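Local coordinates for reducing end xylose-releasing exo-oligoxylanase (Paenibacillus barengoltzii G22, PDB 5YXT) that hydrolyses xylo-oligosaccharides from the reducing end, releasing xylose, as a member of glycosyl hydrolase family 8, at the interface of chains A and B. Sequence-based numbering; all coordinates share one arbitrary frame. Chains: chain A/B, Reducing end xylose-releasing exo-oligoxylanase.

The interface of chains A and B. Residues chain A 1, 3-4, 273; chain B 339, 342-343, 346.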
ATOM      1  N   MET A   1     -16.181   1.006   3.408  1.00 35.06           N
ATOM      2  CA  MET A   1     -14.958   1.275   2.658  1.00 32.22           C
ATOM      3  C   MET A   1     -13.997   0.088   2.694  1.00 30.01           C
ATOM      4  O   MET A   1     -13.385  -0.268   1.672  1.00 28.60           O
ATOM      5  CB  MET A   1     -14.257   2.520   3.210  1.00 35.95           C
ATOM      6  CG  MET A   1     -13.247   3.128   2.244  1.00 37.58           C
ATOM      7  SD  MET A   1     -13.896   3.195   0.552  1.00 46.11           S
ATOM      8  CE  MET A   1     -12.671   2.238  -0.337  1.00 30.41           C
ATOM      9  N   GLU A   3     -14.623  -2.872   2.762  1.00 24.27           N
ATOM     10  CA  GLU A   3     -15.092  -3.933   1.874  1.00 26.66           C
ATOM     11  C   GLU A   3     -14.315  -3.962   0.562  1.00 27.65           C
ATOM     12  O   GLU A   3     -14.256  -5.005  -0.102  1.00 27.02           O
ATOM     13  CB  GLU A   3     -16.584  -3.750   1.576  1.00 30.06           C
ATOM     14  CG  GLU A   3     -17.495  -3.674   2.801  1.00 37.03           C
ATOM     15  CD  GLU A   3     -17.552  -2.283   3.423  1.00 40.28           C
ATOM     16  OE1 GLU A   3     -18.163  -2.138   4.508  1.00 43.46           O
ATOM     17  OE2 GLU A   3     -16.983  -1.334   2.833  1.00 40.03           O
ATOM     18  N   HIS A   4     -13.733  -2.830   0.162  1.00 23.06           N
ATOM     19  CA  HIS A   4     -13.085  -2.690  -1.139  1.00 25.19           C
ATOM     20  C   HIS A   4     -11.574  -2.562  -1.047  1.00 21.80           C
ATOM     21  O   HIS A   4     -10.907  -2.437  -2.078  1.00 22.82           O
ATOM     22  CB  HIS A   4     -13.681  -1.475  -1.856  1.00 24.11           C
ATOM     23  CG  HIS A   4     -15.160  -1.376  -1.677  1.00 25.00           C
ATOM     24  ND1 HIS A   4     -16.042  -2.206  -2.331  1.00 27.64           N
ATOM     25  CD2 HIS A   4     -15.907  -0.605  -0.855  1.00 30.54           C
ATOM     26  CE1 HIS A   4     -17.274  -1.921  -1.954  1.00 26.85           C
ATOM     27  NE2 HIS A   4     -17.221  -0.944  -1.067  1.00 30.53           N
ATOM     28  N   TRP A 273     -10.238 -12.001  -0.363  1.00 15.55           N
ATOM     29  CA  TRP A 273     -10.845 -10.718  -0.716  1.00 15.77           C
ATOM     30  C   TRP A 273     -10.669  -9.701   0.404  1.00 15.90           C
ATOM     31  O   TRP A 273     -10.293  -8.548   0.152  1.00 14.15           O
ATOM     32  CB  TRP A 273     -12.329 -10.866  -1.053  1.00 13.79           C
ATOM     33  CG  TRP A 273     -12.852  -9.521  -1.435  1.00 13.92           C
ATOM     34  CD1 TRP A 273     -13.566  -8.657  -0.650  1.00 16.08           C
ATOM     35  CD2 TRP A 273     -12.604  -8.837  -2.662  1.00 14.36           C
ATOM     36  NE1 TRP A 273     -13.804  -7.487  -1.333  1.00 14.97           N
ATOM     37  CE2 TRP A 273     -13.223  -7.573  -2.570  1.00 17.51           C
ATOM     38  CE3 TRP A 273     -11.918  -9.171  -3.830  1.00 14.54           C
ATOM     39  CZ2 TRP A 273     -13.184  -6.646  -3.609  1.00 19.17           C
ATOM     40  CZ3 TRP A 273     -11.874  -8.242  -4.870  1.00 19.58           C
ATOM     41  CH2 TRP A 273     -12.508  -6.997  -4.749  1.00 20.43           C
TER
ATOM     42  N   ALA B 339      -9.101  -0.112  -5.377  1.00 18.81           N
ATOM     43  CA  ALA B 339     -10.128   0.028  -4.351  1.00 20.10           C
ATOM     44  C   ALA B 339     -11.125   1.131  -4.707  1.00 20.56           C
ATOM     45  O   ALA B 339     -12.338   0.954  -4.536  1.00 17.90           O
ATOM     46  CB  ALA B 339      -9.482   0.293  -2.994  1.00 20.52           C
ATOM     47  N   ASP B 342     -13.433  -0.385  -7.208  1.00 16.36           N
ATOM     48  CA  ASP B 342     -14.352  -1.380  -6.648  1.00 17.96           C
ATOM     49  C   ASP B 342     -15.468  -0.731  -5.842  1.00 19.58           C
ATOM     50  O   ASP B 342     -16.614  -1.200  -5.873  1.00 20.48           O
ATOM     51  CB  ASP B 342     -13.625  -2.389  -5.761  1.00 21.35           C
ATOM     52  CG  ASP B 342     -14.468  -3.625  -5.510  1.00 23.99           C
ATOM     53  OD1 ASP B 342     -14.781  -4.318  -6.508  1.00 22.32           O
ATOM     54  OD2 ASP B 342     -14.851  -3.889  -4.342  1.00 24.11           O
ATOM     55  N   LEU B 343     -15.154   0.316  -5.084  1.00 16.42           N
ATOM     56  CA  LEU B 343     -16.216   1.048  -4.408  1.00 19.22           C
ATOM     57  C   LEU B 343     -17.226   1.581  -5.419  1.00 16.99           C
ATOM     58  O   LEU B 343     -18.436   1.389  -5.269  1.00 15.35           O
ATOM     59  CB  LEU B 343     -15.626   2.184  -3.575  1.00 17.75           C
ATOM     60  CG  LEU B 343     -16.596   3.108  -2.842  1.00 21.70           C
ATOM     61  CD1 LEU B 343     -17.329   2.384  -1.733  1.00 25.64           C
ATOM     62  CD2 LEU B 343     -15.801   4.296  -2.278  1.00 31.73           C
ATOM     63  N   ASN B 346     -19.485  -1.037  -6.928  1.00 18.51           N
ATOM     64  CA  ASN B 346     -20.505  -1.509  -5.997  1.00 20.72           C
ATOM     65  C   ASN B 346     -21.411  -0.391  -5.483  1.00 22.55           C
ATOM     66  O   ASN B 346     -22.061  -0.560  -4.446  1.00 23.27           O
ATOM     67  CB  ASN B 346     -19.844  -2.263  -4.845  1.00 21.27           C
ATOM     68  CG  ASN B 346     -19.282  -3.596  -5.299  1.00 22.62           C
ATOM     69  OD1 ASN B 346     -20.023  -4.558  -5.469  1.00 29.21           O
ATOM     70  ND2 ASN B 346     -17.976  -3.646  -5.542  1.00 21.30           N
TER
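A:His4, with CG anti to its carbonyl carbon (chi1 -41°), meets B:Asp342, whose CG stands anti to the backbone N; together these torsions set the edge of the imidazole, at ND1, against the carboxylate, the two planes 58° apart, across the boundary between two copies of the enzyme. The ring nitrogen ND1 of A:His4 donates a nearly straight hydrogen bond of 2.9 Å to carboxylate OD2 of B:Asp342. The acceptor lies in the imidazole plane, but the donor reaches OD2 on its anti side and 35° out of the carboxylate plane. The same OD2 comes within 3.3 Å of CZ2 of A:Trp273, whose indole points its benzene edge, tip to tip, at the acid. CA of B:Leu343 sits over the centre of one imidazole face, 3.8 Å from the ring centroid, in a CH-pi contact, while CB of A:Glu3 backs the opposite face, sandwiching the ring between its own chain and chain B. Methyl CD1 of B:Leu343 reaches the ring at CD2 of A:His4 (3.4 Å), and its other methyl meets the sulfur of A:Met1. An alanine in place of A:His4 would probably leave the carboxylate of B:Asp342 without its cross-chain donor and open a gap beside B:Leu343. Indole NE1 of A:Trp273 donates to the backbone O of A:Glu3, tying the short 3-10 helix 2-4 to helix 264-276 and probably helping to position A:His4 against helix 335-345 of chain B. This small, asymmetric patch may serve a biological oligomer or only the crystal. Just past the chain B helix, amide ND2 of B:Asn346 donates to the backbone O of B:Asp342, and CB of B:Asn346 lies 3.9 Å from CE1 of A:His4.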